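Local coordinates for putative exported protein (Bordetella pertussis Tohama I, PDB 2PFZ), which binds pyroglutamic acid, probably as the periplasmic receptor of a tripartite ATP-independent (TRAP) transporter, at residues E77-P82 with Q96-F101; F83-Y88 with F92-A97; R278-W283 with A293-Y298; P146-I151 with E202-K207. All blocks are in the same frame, centred on the assembly; numbering follows the deposited sequence.

Contact 1 (E77-P82 with Q96-F101)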
loop_
_atom_site.group_PDB
_atom_site.type_symbol
_atom_site.label_atom_id
_atom_site.label_comp_id
_atom_site.label_asym_id
_atom_site.label_seq_id
_atom_site.Cartn_x
_atom_site.Cartn_y
_atom_site.Cartn_z
ATOM N N GLU A 77 -3.018 -2.411 10.171
ATOM C CA GLU A 77 -3.682 -1.100 10.039
ATOM C C GLU A 77 -2.722 0.081 10.118
ATOM O O GLU A 77 -3.005 1.152 9.550
ATOM C CB GLU A 77 -4.791 -0.949 11.089
ATOM C CG GLU A 77 -5.574 0.374 10.982
ATOM C CD GLU A 77 -6.760 0.479 11.925
ATOM O OE1 GLU A 77 -7.054 -0.484 12.658
ATOM O OE2 GLU A 77 -7.410 1.550 11.927
ATOM N N LEU A 78 -1.587 -0.124 10.795
ATOM C CA LEU A 78 -0.682 0.928 11.234
ATOM C C LEU A 78 -0.287 1.948 10.173
ATOM O O LEU A 78 -0.427 3.152 10.405
ATOM C CB LEU A 78 0.561 0.319 11.944
ATOM C CG LEU A 78 1.540 1.328 12.578
ATOM C CD1 LEU A 78 0.848 2.280 13.585
ATOM C CD2 LEU A 78 2.700 0.587 13.257
ATOM N N ASP A 79 0.181 1.492 9.018
ATOM C CA ASP A 79 0.622 2.431 7.971
ATOM C C ASP A 79 -0.523 3.097 7.170
ATOM O O ASP A 79 -0.259 3.857 6.234
ATOM C CB ASP A 79 1.706 1.808 7.063
ATOM C CG ASP A 79 1.169 0.768 6.093
ATOM O OD1 ASP A 79 -0.044 0.763 5.758
ATOM O OD2 ASP A 79 2.006 -0.032 5.605
ATOM N N GLY A 80 -1.772 2.820 7.562
ATOM C CA GLY A 80 -2.928 3.491 6.973
ATOM C C GLY A 80 -3.527 4.537 7.889
ATOM O O GLY A 80 -4.525 5.180 7.532
ATOM N N LEU A 81 -2.992 4.677 9.102
ATOM C CA LEU A 81 -3.530 5.701 10.027
ATOM C C LEU A 81 -3.115 7.076 9.510
ATOM O O LEU A 81 -1.933 7.258 9.237
ATOM C CB LEU A 81 -2.956 5.489 11.433
ATOM C CG LEU A 81 -3.376 4.188 12.120
ATOM C CD1 LEU A 81 -2.657 4.074 13.488
ATOM C CD2 LEU A 81 -4.900 4.095 12.283
ATOM N N PRO A 82 -4.071 8.025 9.328
ATOM C CA PRO A 82 -3.666 9.358 8.801
ATOM C C PRO A 82 -2.908 10.240 9.790
ATOM O O PRO A 82 -3.088 10.162 11.013
ATOM C CB PRO A 82 -4.996 10.044 8.411
ATOM C CG PRO A 82 -6.059 9.271 9.023
ATOM C CD PRO A 82 -5.531 7.911 9.508
ATOM N N GLN A 96 10.111 0.328 10.223
ATOM C CA GLN A 96 11.110 -0.335 11.076
ATOM C C GLN A 96 10.576 -0.670 12.466
ATOM O O GLN A 96 10.852 -1.745 12.993
ATOM C CB GLN A 96 12.381 0.515 11.158
ATOM C CG GLN A 96 13.138 0.626 9.821
ATOM C CD GLN A 96 13.388 -0.720 9.137
ATOM O OE1 GLN A 96 12.792 -1.032 8.107
ATOM N NE2 GLN A 96 14.283 -1.504 9.689
ATOM N N ALA A 97 9.769 0.236 13.026
ATOM C CA ALA A 97 9.056 0.021 14.291
ATOM C C ALA A 97 8.031 -1.143 14.198
ATOM O O ALA A 97 7.892 -1.978 15.126
ATOM C CB ALA A 97 8.355 1.307 14.683
ATOM N N GLN A 98 7.339 -1.208 13.065
ATOM C CA GLN A 98 6.278 -2.210 12.837
ATOM C C GLN A 98 6.817 -3.595 12.514
ATOM O O GLN A 98 6.188 -4.617 12.812
ATOM C CB GLN A 98 5.446 -1.756 11.631
ATOM C CG GLN A 98 4.283 -2.637 11.212
ATOM C CD GLN A 98 3.661 -2.158 9.886
ATOM O OE1 GLN A 98 4.359 -1.612 9.032
ATOM N NE2 GLN A 98 2.350 -2.380 9.715
ATOM N N LYS A 99 7.974 -3.608 11.869
ATOM C CA LYS A 99 8.465 -4.799 11.171
ATOM C C LYS A 99 8.548 -6.041 12.073
ATOM O O LYS A 99 8.065 -7.098 11.685
ATOM C CB LYS A 99 9.818 -4.504 10.526
ATOM C CG LYS A 99 10.226 -5.543 9.491
ATOM C CD LYS A 99 11.575 -5.253 8.870
ATOM C CE LYS A 99 11.857 -6.240 7.720
ATOM N NZ LYS A 99 13.171 -5.988 7.025
ATOM N N PRO A 100 9.144 -5.925 13.275
ATOM C CA PRO A 100 9.246 -7.142 14.107
ATOM C C PRO A 100 7.883 -7.755 14.459
ATOM O O PRO A 100 7.728 -8.989 14.525
ATOM C CB PRO A 100 9.979 -6.655 15.374
ATOM C CG PRO A 100 10.652 -5.367 14.963
ATOM C CD PRO A 100 9.757 -4.752 13.940
ATOM N N PHE A 101 6.895 -6.901 14.671
ATOM C CA PHE A 101 5.543 -7.354 14.959
ATOM C C PHE A 101 4.820 -7.937 13.732
ATOM O O PHE A 101 4.032 -8.870 13.876
ATOM C CB PHE A 101 4.736 -6.232 15.607
ATOM C CG PHE A 101 5.263 -5.825 16.956
ATOM C CD1 PHE A 101 4.755 -6.406 18.117
ATOM C CD2 PHE A 101 6.291 -4.887 17.066
ATOM C CE1 PHE A 101 5.262 -6.060 19.371
ATOM C CE2 PHE A 101 6.799 -4.534 18.327
ATOM C CZ PHE A 101 6.262 -5.119 19.472
#
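The carboxamide of Gln98 is the flat group that meets Leu78, and it presents one face to the leucine. Leu78 CB lies above that plane, almost over the nitrogen, with a separation of 3.9 Å between Leu78 CB and Gln98 NE2. Further back along the glutamine, Leu78 CD2 rests 4.0 Å from Gln98 CB and about as far from Gln98 CG, so the two side chains run alongside each other in opposite senses. An extended glutamine makes this possible: CG is anti to the backbone N (chi1 -180°) and the chain stays straight beyond it, carrying the amide from the helix to the turn of 77-82. The polar ends of the amide are bonded beyond the two segments, NE2 to Val75 O and OE1 to Lys207 NZ. The second flat group, the Asp79 carboxylate, comes no nearer than 4.4 Å, between Asp79 OD2 and Gln98 OE1. Both of those oxygens accept from Lys207, whose ammonium joins them and would be expected to favour an ionised Asp79. A 3-10 turn at 78-80, closed by Gly80 N to Glu77 O at 2.9 Å, directs Leu78 and Asp79 at the helix together. The contact thus ties the buried loop leading out of strand 61-65 to the middle of helix 88-107, just before the kink at Pro100. Helix 266-287 supports the loop through Trp283, which touches Glu77 and Leu78, while helix 289-299 packs against Ala97 and Phe101.

Contact 2 (F83-Y88 with F92-A97)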
loop_
_atom_site.group_PDB
_atom_site.type_symbol
_atom_site.label_atom_id
_atom_site.label_comp_id
_atom_site.label_asym_id
_atom_site.label_seq_id
_atom_site.Cartn_x
_atom_site.Cartn_y
_atom_site.Cartn_z
ATOM N N PHE A 83 -2.026 11.054 9.237
ATOM C CA PHE A 83 -1.270 12.035 10.008
ATOM C C PHE A 83 -0.478 11.498 11.198
ATOM O O PHE A 83 -0.442 12.089 12.270
ATOM C CB PHE A 83 -2.167 13.260 10.298
ATOM C CG PHE A 83 -2.417 14.042 9.046
ATOM C CD1 PHE A 83 -1.478 14.981 8.629
ATOM C CD2 PHE A 83 -3.493 13.756 8.225
ATOM C CE1 PHE A 83 -1.632 15.660 7.445
ATOM C CE2 PHE A 83 -3.648 14.473 7.003
ATOM C CZ PHE A 83 -2.701 15.415 6.655
ATOM N N LEU A 84 0.151 10.353 10.957
ATOM C CA LEU A 84 1.067 9.720 11.883
ATOM C C LEU A 84 2.468 9.717 11.265
ATOM O O LEU A 84 3.434 10.033 11.960
ATOM C CB LEU A 84 0.607 8.286 12.181
ATOM C CG LEU A 84 1.515 7.473 13.096
ATOM C CD1 LEU A 84 1.649 8.106 14.468
ATOM C CD2 LEU A 84 0.942 6.077 13.164
ATOM N N ALA A 85 2.574 9.373 9.968
ATOM C CA ALA A 85 3.847 9.362 9.271
ATOM C C ALA A 85 3.555 9.867 7.873
ATOM O O ALA A 85 2.961 9.162 7.047
ATOM C CB ALA A 85 4.490 7.934 9.244
ATOM N N THR A 86 3.946 11.112 7.619
ATOM C CA THR A 86 3.442 11.837 6.457
ATOM C C THR A 86 4.577 12.184 5.482
ATOM O O THR A 86 4.543 13.204 4.807
ATOM C CB THR A 86 2.743 13.139 6.925
ATOM O OG1 THR A 86 3.661 13.886 7.739
ATOM C CG2 THR A 86 1.477 12.821 7.742
ATOM N N GLY A 87 5.579 11.322 5.403
ATOM C CA GLY A 87 6.675 11.500 4.448
ATOM C C GLY A 87 7.440 10.198 4.353
ATOM O O GLY A 87 7.214 9.298 5.159
ATOM N N TYR A 88 8.350 10.106 3.379
ATOM C CA TYR A 88 9.122 8.867 3.163
ATOM C C TYR A 88 10.002 8.472 4.363
ATOM O O TYR A 88 10.073 7.301 4.722
ATOM C CB TYR A 88 9.924 8.950 1.871
ATOM C CG TYR A 88 9.092 8.655 0.640
ATOM C CD1 TYR A 88 8.810 7.337 0.270
ATOM C CD2 TYR A 88 8.538 9.691 -0.137
ATOM C CE1 TYR A 88 8.034 7.037 -0.862
ATOM C CE2 TYR A 88 7.763 9.393 -1.284
ATOM C CZ TYR A 88 7.516 8.063 -1.623
ATOM O OH TYR A 88 6.774 7.758 -2.748
ATOM N N PHE A 92 9.428 5.162 6.497
ATOM C CA PHE A 92 10.443 4.112 6.709
ATOM C C PHE A 92 10.679 3.826 8.207
ATOM O O PHE A 92 10.832 2.681 8.656
ATOM C CB PHE A 92 11.761 4.455 6.017
ATOM C CG PHE A 92 12.677 3.270 5.905
ATOM C CD1 PHE A 92 12.468 2.326 4.912
ATOM C CD2 PHE A 92 13.696 3.077 6.820
ATOM C CE1 PHE A 92 13.269 1.203 4.818
ATOM C CE2 PHE A 92 14.515 1.964 6.733
ATOM C CZ PHE A 92 14.304 1.030 5.728
ATOM N N LYS A 93 10.735 4.863 9.009
ATOM C CA LYS A 93 10.864 4.659 10.455
ATOM C C LYS A 93 9.656 3.969 11.078
ATOM O O LYS A 93 9.806 3.116 11.962
ATOM C CB LYS A 93 11.154 5.992 11.129
ATOM C CG LYS A 93 12.526 6.495 10.716
ATOM C CD LYS A 93 12.866 7.870 11.192
ATOM C CE LYS A 93 14.392 8.041 11.031
ATOM N NZ LYS A 93 14.833 9.372 10.547
ATOM N N LEU A 94 8.456 4.298 10.600
ATOM C CA LEU A 94 7.253 3.609 11.082
ATOM C C LEU A 94 7.347 2.145 10.729
ATOM O O LEU A 94 7.045 1.284 11.534
ATOM C CB LEU A 94 5.974 4.210 10.474
ATOM C CG LEU A 94 4.650 3.619 11.004
ATOM C CD1 LEU A 94 4.512 3.802 12.537
ATOM C CD2 LEU A 94 3.472 4.288 10.262
ATOM N N TYR A 95 7.754 1.875 9.496
ATOM C CA TYR A 95 7.983 0.509 9.036
ATOM C C TYR A 95 8.946 -0.252 9.948
ATOM O O TYR A 95 8.649 -1.380 10.360
ATOM C CB TYR A 95 8.529 0.558 7.596
ATOM C CG TYR A 95 9.059 -0.767 7.024
ATOM C CD1 TYR A 95 8.523 -2.011 7.402
ATOM C CD2 TYR A 95 10.072 -0.753 6.061
ATOM C CE1 TYR A 95 9.010 -3.219 6.841
ATOM C CE2 TYR A 95 10.575 -1.958 5.507
ATOM C CZ TYR A 95 10.043 -3.167 5.908
ATOM O OH TYR A 95 10.523 -4.323 5.311
ATOM N N GLN A 96 10.111 0.328 10.223
ATOM C CA GLN A 96 11.110 -0.335 11.076
ATOM C C GLN A 96 10.576 -0.670 12.466
ATOM O O GLN A 96 10.852 -1.745 12.993
ATOM C CB GLN A 96 12.381 0.515 11.158
ATOM C CG GLN A 96 13.138 0.626 9.821
ATOM C CD GLN A 96 13.388 -0.720 9.137
ATOM O OE1 GLN A 96 12.792 -1.032 8.107
ATOM N NE2 GLN A 96 14.283 -1.504 9.689
ATOM N N ALA A 97 9.769 0.236 13.026
ATOM C CA ALA A 97 9.056 0.021 14.291
ATOM C C ALA A 97 8.031 -1.143 14.198
ATOM O O ALA A 97 7.892 -1.978 15.126
ATOM C CB ALA A 97 8.355 1.307 14.683
#
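Ala85 and Leu84 lean on Leu94 where the loop entering helix 88-107 folds back over the first turns of that same helix, with Gly87 in the N-cap position. The apolar part of the contact centres on one methyl group. Leu94 CD2 lies 3.9 Å from Ala85 CB and 4.2 Å from Leu84 CD2, so a single branch serves both loop residues. It reaches them because Leu94 CG stands anti to the backbone N (chi1 -176°), which swings the side chain off the helix toward the loop. Tyr298 of helix 289-299 touches both Ala85 and Leu94, and its hydroxyl is hydrogen-bonded to Leu84 O.

Polar contact across the segments is carried by the main chain. Phe92 N donates to Tyr88 O at 2.9 Å with an N-H...O angle of 164°, an i to i+4 bond in the opening turns of the helix.

The rings of Tyr88 and Phe92 lead away from the junction to helix 222-256. The Tyr88 hydroxyl is hydrogen-bonded there to Ser243 OG and its ring touches Trp240. Phe92 makes an edge-to-face pair with that same tryptophan. Both residues thus bring the start of helix 88-107 against helix 222-256. At the root of the phenylalanine, Phe92 CB sits 3.6 Å from Tyr88 O, the carbonyl oxygen that also receives the Phe92 N-H.

Contact 3 (R278-W283 with A293-Y298)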
loop_
_atom_site.group_PDB
_atom_site.type_symbol
_atom_site.label_atom_id
_atom_site.label_comp_id
_atom_site.label_asym_id
_atom_site.label_seq_id
_atom_site.Cartn_x
_atom_site.Cartn_y
_atom_site.Cartn_z
ATOM N N ARG A 278 -8.090 10.390 16.517
ATOM C CA ARG A 278 -9.200 9.495 16.839
ATOM C C ARG A 278 -8.890 8.063 16.388
ATOM O O ARG A 278 -9.018 7.112 17.168
ATOM C CB ARG A 278 -10.470 10.014 16.167
ATOM C CG ARG A 278 -11.624 9.059 16.128
ATOM C CD ARG A 278 -12.357 9.182 14.793
ATOM N NE ARG A 278 -12.340 10.535 14.190
ATOM C CZ ARG A 278 -13.090 11.567 14.583
ATOM N NH1 ARG A 278 -13.931 11.438 15.602
ATOM N NH2 ARG A 278 -12.987 12.740 13.962
ATOM N N MET A 279 -8.459 7.901 15.144
ATOM C CA MET A 279 -8.124 6.555 14.646
ATOM C C MET A 279 -6.938 5.887 15.361
ATOM O O MET A 279 -6.918 4.656 15.512
ATOM C CB MET A 279 -7.915 6.570 13.128
ATOM C CG MET A 279 -9.213 6.829 12.354
ATOM S SD MET A 279 -8.927 6.846 10.581
ATOM C CE MET A 279 -8.758 5.092 10.224
ATOM N N LEU A 280 -5.961 6.681 15.797
ATOM C CA LEU A 280 -4.815 6.149 16.551
ATOM C C LEU A 280 -5.261 5.720 17.949
ATOM O O LEU A 280 -4.851 4.656 18.438
ATOM C CB LEU A 280 -3.677 7.185 16.663
ATOM C CG LEU A 280 -2.477 6.796 17.571
ATOM C CD1 LEU A 280 -1.807 5.512 17.106
ATOM C CD2 LEU A 280 -1.440 7.924 17.599
ATOM N N ASP A 281 -6.105 6.544 18.582
ATOM C CA ASP A 281 -6.716 6.133 19.851
ATOM C C ASP A 281 -7.452 4.786 19.706
ATOM O O ASP A 281 -7.200 3.828 20.468
ATOM C CB ASP A 281 -7.646 7.212 20.418
ATOM C CG ASP A 281 -8.131 6.866 21.813
ATOM O OD1 ASP A 281 -7.291 6.779 22.720
ATOM O OD2 ASP A 281 -9.347 6.656 21.990
ATOM N N ASP A 282 -8.326 4.692 18.711
ATOM C CA ASP A 282 -9.065 3.467 18.470
ATOM C C ASP A 282 -8.079 2.310 18.262
ATOM O O ASP A 282 -8.266 1.209 18.803
ATOM C CB ASP A 282 -9.934 3.601 17.204
ATOM C CG ASP A 282 -11.116 4.527 17.371
ATOM O OD1 ASP A 282 -11.472 4.854 18.512
ATOM O OD2 ASP A 282 -11.709 4.913 16.328
ATOM N N TRP A 283 -7.025 2.572 17.493
ATOM C CA TRP A 283 -6.035 1.540 17.132
ATOM C C TRP A 283 -5.286 1.053 18.376
ATOM O O TRP A 283 -5.164 -0.150 18.605
ATOM C CB TRP A 283 -5.065 2.073 16.058
ATOM C CG TRP A 283 -4.079 1.025 15.586
ATOM C CD1 TRP A 283 -4.299 0.044 14.670
ATOM C CD2 TRP A 283 -2.736 0.857 16.041
ATOM N NE1 TRP A 283 -3.170 -0.729 14.512
ATOM C CE2 TRP A 283 -2.192 -0.244 15.339
ATOM C CE3 TRP A 283 -1.934 1.533 16.974
ATOM C CZ2 TRP A 283 -0.879 -0.681 15.534
ATOM C CZ3 TRP A 283 -0.639 1.087 17.183
ATOM C CH2 TRP A 283 -0.121 -0.005 16.453
ATOM N N ALA A 293 3.893 -0.617 22.106
ATOM C CA ALA A 293 5.295 -0.889 21.836
ATOM C C ALA A 293 5.685 -0.366 20.464
ATOM O O ALA A 293 6.747 0.231 20.324
ATOM C CB ALA A 293 5.604 -2.378 21.947
ATOM N N MET A 294 4.833 -0.589 19.467
ATOM C CA MET A 294 5.124 -0.130 18.104
ATOM C C MET A 294 5.203 1.382 18.087
ATOM O O MET A 294 6.128 1.955 17.540
ATOM C CB MET A 294 4.057 -0.615 17.124
ATOM C CG MET A 294 4.261 -2.082 16.714
ATOM S SD MET A 294 3.074 -2.702 15.522
ATOM C CE MET A 294 1.962 -3.592 16.617
ATOM N N ILE A 295 4.228 2.028 18.708
ATOM C CA ILE A 295 4.188 3.479 18.666
ATOM C C ILE A 295 5.382 4.081 19.430
ATOM O O ILE A 295 5.974 5.063 18.976
ATOM C CB ILE A 295 2.780 4.013 19.079
ATOM C CG1 ILE A 295 2.297 5.108 18.110
ATOM C CG2 ILE A 295 2.732 4.379 20.544
ATOM C CD1 ILE A 295 1.926 4.550 16.700
ATOM N N ASP A 296 5.763 3.469 20.554
ATOM C CA ASP A 296 6.948 3.906 21.287
ATOM C C ASP A 296 8.206 3.768 20.455
ATOM O O ASP A 296 8.993 4.719 20.379
ATOM C CB ASP A 296 7.100 3.189 22.639
ATOM C CG ASP A 296 6.024 3.592 23.656
ATOM O OD1 ASP A 296 5.257 4.562 23.436
ATOM O OD2 ASP A 296 5.950 2.944 24.710
ATOM N N ALA A 297 8.385 2.612 19.796
ATOM C CA ALA A 297 9.562 2.410 18.933
ATOM C C ALA A 297 9.601 3.398 17.783
ATOM O O ALA A 297 10.666 3.867 17.406
ATOM C CB ALA A 297 9.636 0.969 18.397
ATOM N N TYR A 298 8.434 3.720 17.222
ATOM C CA TYR A 298 8.371 4.695 16.134
ATOM C C TYR A 298 8.779 6.091 16.624
ATOM O O TYR A 298 9.474 6.845 15.921
ATOM C CB TYR A 298 6.958 4.733 15.563
ATOM C CG TYR A 298 6.686 5.877 14.620
ATOM C CD1 TYR A 298 7.442 6.035 13.452
ATOM C CD2 TYR A 298 5.683 6.806 14.888
ATOM C CE1 TYR A 298 7.204 7.094 12.579
ATOM C CE2 TYR A 298 5.436 7.871 14.012
ATOM C CZ TYR A 298 6.199 7.996 12.863
ATOM O OH TYR A 298 5.982 9.028 11.968
#
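Leu280 and Trp283 both carry CG anti to the backbone N (chi1 173° for Leu280), and this sends the leucine branch and the indole outward from one flank of their helix toward Ile295 and Met294. Opposite them, Met294 places CG beside its backbone N and then bends at chi3 (-100°), bringing its terminal methyl round to the indole. Leu280 CD1 meets Ile295 CD1 at 3.9 Å, methyl to methyl. The same isoleucine methyl lies 4.3 Å from Trp283 CZ3, so Ile295 CD1 is shared between the leucine and the six-membered ring. Met294 CE approaches the far corner of the indole, 4.2 Å from Trp283 CH2, and the two side chains cross at about a right angle. Both methyls reach the ring obliquely.

These are the last two helices of the chain, 266-287 and 289-299, which follow one another through a very short connection. The N-to-C directions of the two segments make an angle of 129°, well off antiparallel, and the axes come no closer than 12.5 Å. At that spacing the backbones stand well apart, and the gap is bridged by the ends of four apolar side chains. The indole N-H is engaged elsewhere, Trp283 NE1 being hydrogen-bonded to Pro74 O. On the other helix, the side chains of Ala293 and Met294 pack on Phe101 of helix 88-107, and Tyr298 touches Ala90 and Leu94 of that helix.

Contact 4 (P146-I151 with E202-K207)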
loop_
_atom_site.group_PDB
_atom_site.type_symbol
_atom_site.label_atom_id
_atom_site.label_comp_id
_atom_site.label_asym_id
_atom_site.label_seq_id
_atom_site.Cartn_x
_atom_site.Cartn_y
_atom_site.Cartn_z
ATOM N N PRO A 146 -10.258 -1.497 4.275
ATOM C CA PRO A 146 -11.122 -1.201 5.444
ATOM C C PRO A 146 -10.798 0.145 6.087
ATOM O O PRO A 146 -11.693 0.835 6.613
ATOM C CB PRO A 146 -10.758 -2.311 6.425
ATOM C CG PRO A 146 -10.384 -3.467 5.516
ATOM C CD PRO A 146 -9.595 -2.809 4.422
ATOM N N VAL A 147 -9.519 0.526 6.064
ATOM C CA VAL A 147 -9.083 1.689 6.845
ATOM C C VAL A 147 -9.512 2.959 6.107
ATOM O O VAL A 147 -9.906 3.962 6.684
ATOM C CB VAL A 147 -7.544 1.612 7.136
ATOM C CG1 VAL A 147 -6.795 1.624 5.876
ATOM C CG2 VAL A 147 -7.066 2.783 8.064
ATOM N N THR A 148 -9.484 2.861 4.799
ATOM C CA THR A 148 -9.782 3.956 3.932
ATOM C C THR A 148 -11.327 4.106 3.850
ATOM O O THR A 148 -11.860 5.216 3.684
ATOM C CB THR A 148 -8.958 3.623 2.686
ATOM O OG1 THR A 148 -8.048 4.671 2.312
ATOM C CG2 THR A 148 -9.675 2.925 1.639
ATOM N N ALA A 149 -12.049 3.006 4.051
ATOM C CA ALA A 149 -13.499 3.078 4.291
ATOM C C ALA A 149 -13.829 3.776 5.622
ATOM O O ALA A 149 -14.758 4.608 5.689
ATOM C CB ALA A 149 -14.142 1.666 4.236
ATOM N N LYS A 150 -13.061 3.469 6.667
ATOM C CA LYS A 150 -13.235 4.123 7.969
ATOM C C LYS A 150 -12.984 5.635 7.889
ATOM O O LYS A 150 -13.769 6.412 8.407
ATOM C CB LYS A 150 -12.344 3.493 9.061
ATOM C CG LYS A 150 -12.538 4.118 10.438
ATOM C CD LYS A 150 -14.013 4.034 10.877
ATOM C CE LYS A 150 -14.182 4.354 12.372
ATOM N NZ LYS A 150 -15.405 3.657 12.940
ATOM N N ILE A 151 -11.904 6.031 7.225
ATOM C CA ILE A 151 -11.601 7.444 7.022
ATOM C C ILE A 151 -12.760 8.151 6.316
ATOM O O ILE A 151 -13.195 9.223 6.755
ATOM C CB ILE A 151 -10.281 7.642 6.232
ATOM C CG1 ILE A 151 -9.102 7.102 7.071
ATOM C CG2 ILE A 151 -10.118 9.133 5.823
ATOM C CD1 ILE A 151 -7.748 7.001 6.369
ATOM N N GLU A 202 -0.604 14.127 1.521
ATOM C CA GLU A 202 0.480 13.278 2.034
ATOM C C GLU A 202 0.070 12.699 3.387
ATOM O O GLU A 202 0.875 12.631 4.339
ATOM C CB GLU A 202 1.826 14.052 2.139
ATOM C CG GLU A 202 2.220 14.795 0.857
ATOM C CD GLU A 202 3.644 15.331 0.892
ATOM O OE1 GLU A 202 4.007 16.032 1.867
ATOM O OE2 GLU A 202 4.397 15.032 -0.066
ATOM N N ALA A 203 -1.171 12.216 3.453
ATOM C CA ALA A 203 -1.796 11.830 4.724
ATOM C C ALA A 203 -1.221 10.574 5.342
ATOM O O ALA A 203 -1.162 10.450 6.576
ATOM C CB ALA A 203 -3.352 11.732 4.575
ATOM N N TRP A 204 -0.790 9.646 4.490
ATOM C CA TRP A 204 -0.119 8.429 4.959
ATOM C C TRP A 204 0.613 7.840 3.768
ATOM O O TRP A 204 0.439 8.314 2.643
ATOM C CB TRP A 204 -1.114 7.421 5.592
ATOM C CG TRP A 204 -2.091 6.770 4.674
ATOM C CD1 TRP A 204 -1.948 5.550 4.033
ATOM C CD2 TRP A 204 -3.378 7.265 4.311
ATOM N NE1 TRP A 204 -3.064 5.287 3.256
ATOM C CE2 TRP A 204 -3.961 6.322 3.415
ATOM C CE3 TRP A 204 -4.096 8.435 4.635
ATOM C CZ2 TRP A 204 -5.234 6.505 2.854
ATOM C CZ3 TRP A 204 -5.376 8.619 4.072
ATOM C CH2 TRP A 204 -5.926 7.659 3.179
ATOM N N LEU A 205 1.419 6.809 4.014
ATOM C CA LEU A 205 2.107 6.101 2.957
ATOM C C LEU A 205 1.893 4.601 3.201
ATOM O O LEU A 205 2.631 3.973 3.956
ATOM C CB LEU A 205 3.611 6.439 2.868
ATOM C CG LEU A 205 4.099 7.808 2.341
ATOM C CD1 LEU A 205 3.902 8.876 3.416
ATOM C CD2 LEU A 205 5.577 7.777 1.924
ATOM N N PRO A 206 0.902 4.026 2.523
ATOM C CA PRO A 206 0.593 2.639 2.836
ATOM C C PRO A 206 1.605 1.744 2.132
ATOM O O PRO A 206 2.049 2.064 1.033
ATOM C CB PRO A 206 -0.800 2.456 2.220
ATOM C CG PRO A 206 -0.829 3.381 1.046
ATOM C CD PRO A 206 0.138 4.526 1.366
ATOM N N LYS A 207 1.963 0.620 2.745
ATOM C CA LYS A 207 2.962 -0.269 2.121
ATOM C C LYS A 207 2.334 -1.508 1.511
ATOM O O LYS A 207 1.332 -2.016 2.015
ATOM C CB LYS A 207 4.025 -0.697 3.142
ATOM C CG LYS A 207 4.803 0.479 3.795
ATOM C CD LYS A 207 5.996 0.005 4.675
ATOM C CE LYS A 207 5.521 -0.859 5.834
ATOM N NZ LYS A 207 4.474 -0.157 6.650
#
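Ile151 and Thr148, one turn apart on their helix, both bear on the indole of Trp204. The tight part is its six-membered ring against these two side chains. Ile151 CD1 lies 4.1 Å from the ring centroid and 30° off the normal, an off-centre CH-pi contact, with Trp204 CZ3 at 3.7 Å from that methyl. Thr148 OG1 comes to 3.4 Å from Trp204 CZ2 but gains no hydrogen bond there; this buried hydroxyl has no polar partner in the model. Its chi1 of -124° is far from a staggered value, so the placement of OG1 deserves caution. The loose side is the outer flank of the helix, where Lys150 extends into solvent.

The indole is held from its other end. Trp204 NE1 is hydrogen-bonded to the hydroxyl of Tyr144, a residue of the pyroglutamic acid pocket, and Pro206 CB lies at the ring edge, in its plane. Pro206 touches the ligand, and through Tyr144 and Pro206 the tryptophan adjoins two residues of the pocket. The contact joins the first turns of helix 146-155 to the loop between strands 197-199 and 207-213, with Met180 of strand 178-181 against Trp204 and Met279 of helix 266-287 against Ile151.

Overall arrangement
Contacts 1 and 2 share helix 88-107, and their centres lie 8 Å apart, where Leu78 CD2 and Leu94 CD1, 3.8 Å apart, pack the two contacts together. Contact 3 lies farther from the centre of the chain and meets contact 1 where Phe101 CD2 comes 3.5 Å from Met294 CG. Contact 4 is the one that reaches the pocket, the Trp204 side chain being about 6 Å from the bound pyroglutamic acid. Lys207 links it to contact 1, with NZ 2.7 Å from Asp79 OD2, and Phe83 N links it to contact 2, 2.9 Å from Ala203 O. The side chains of Asp79 and Tyr88 are each about 9 Å from the ligand, placing contacts 1 and 2 behind its immediate shell.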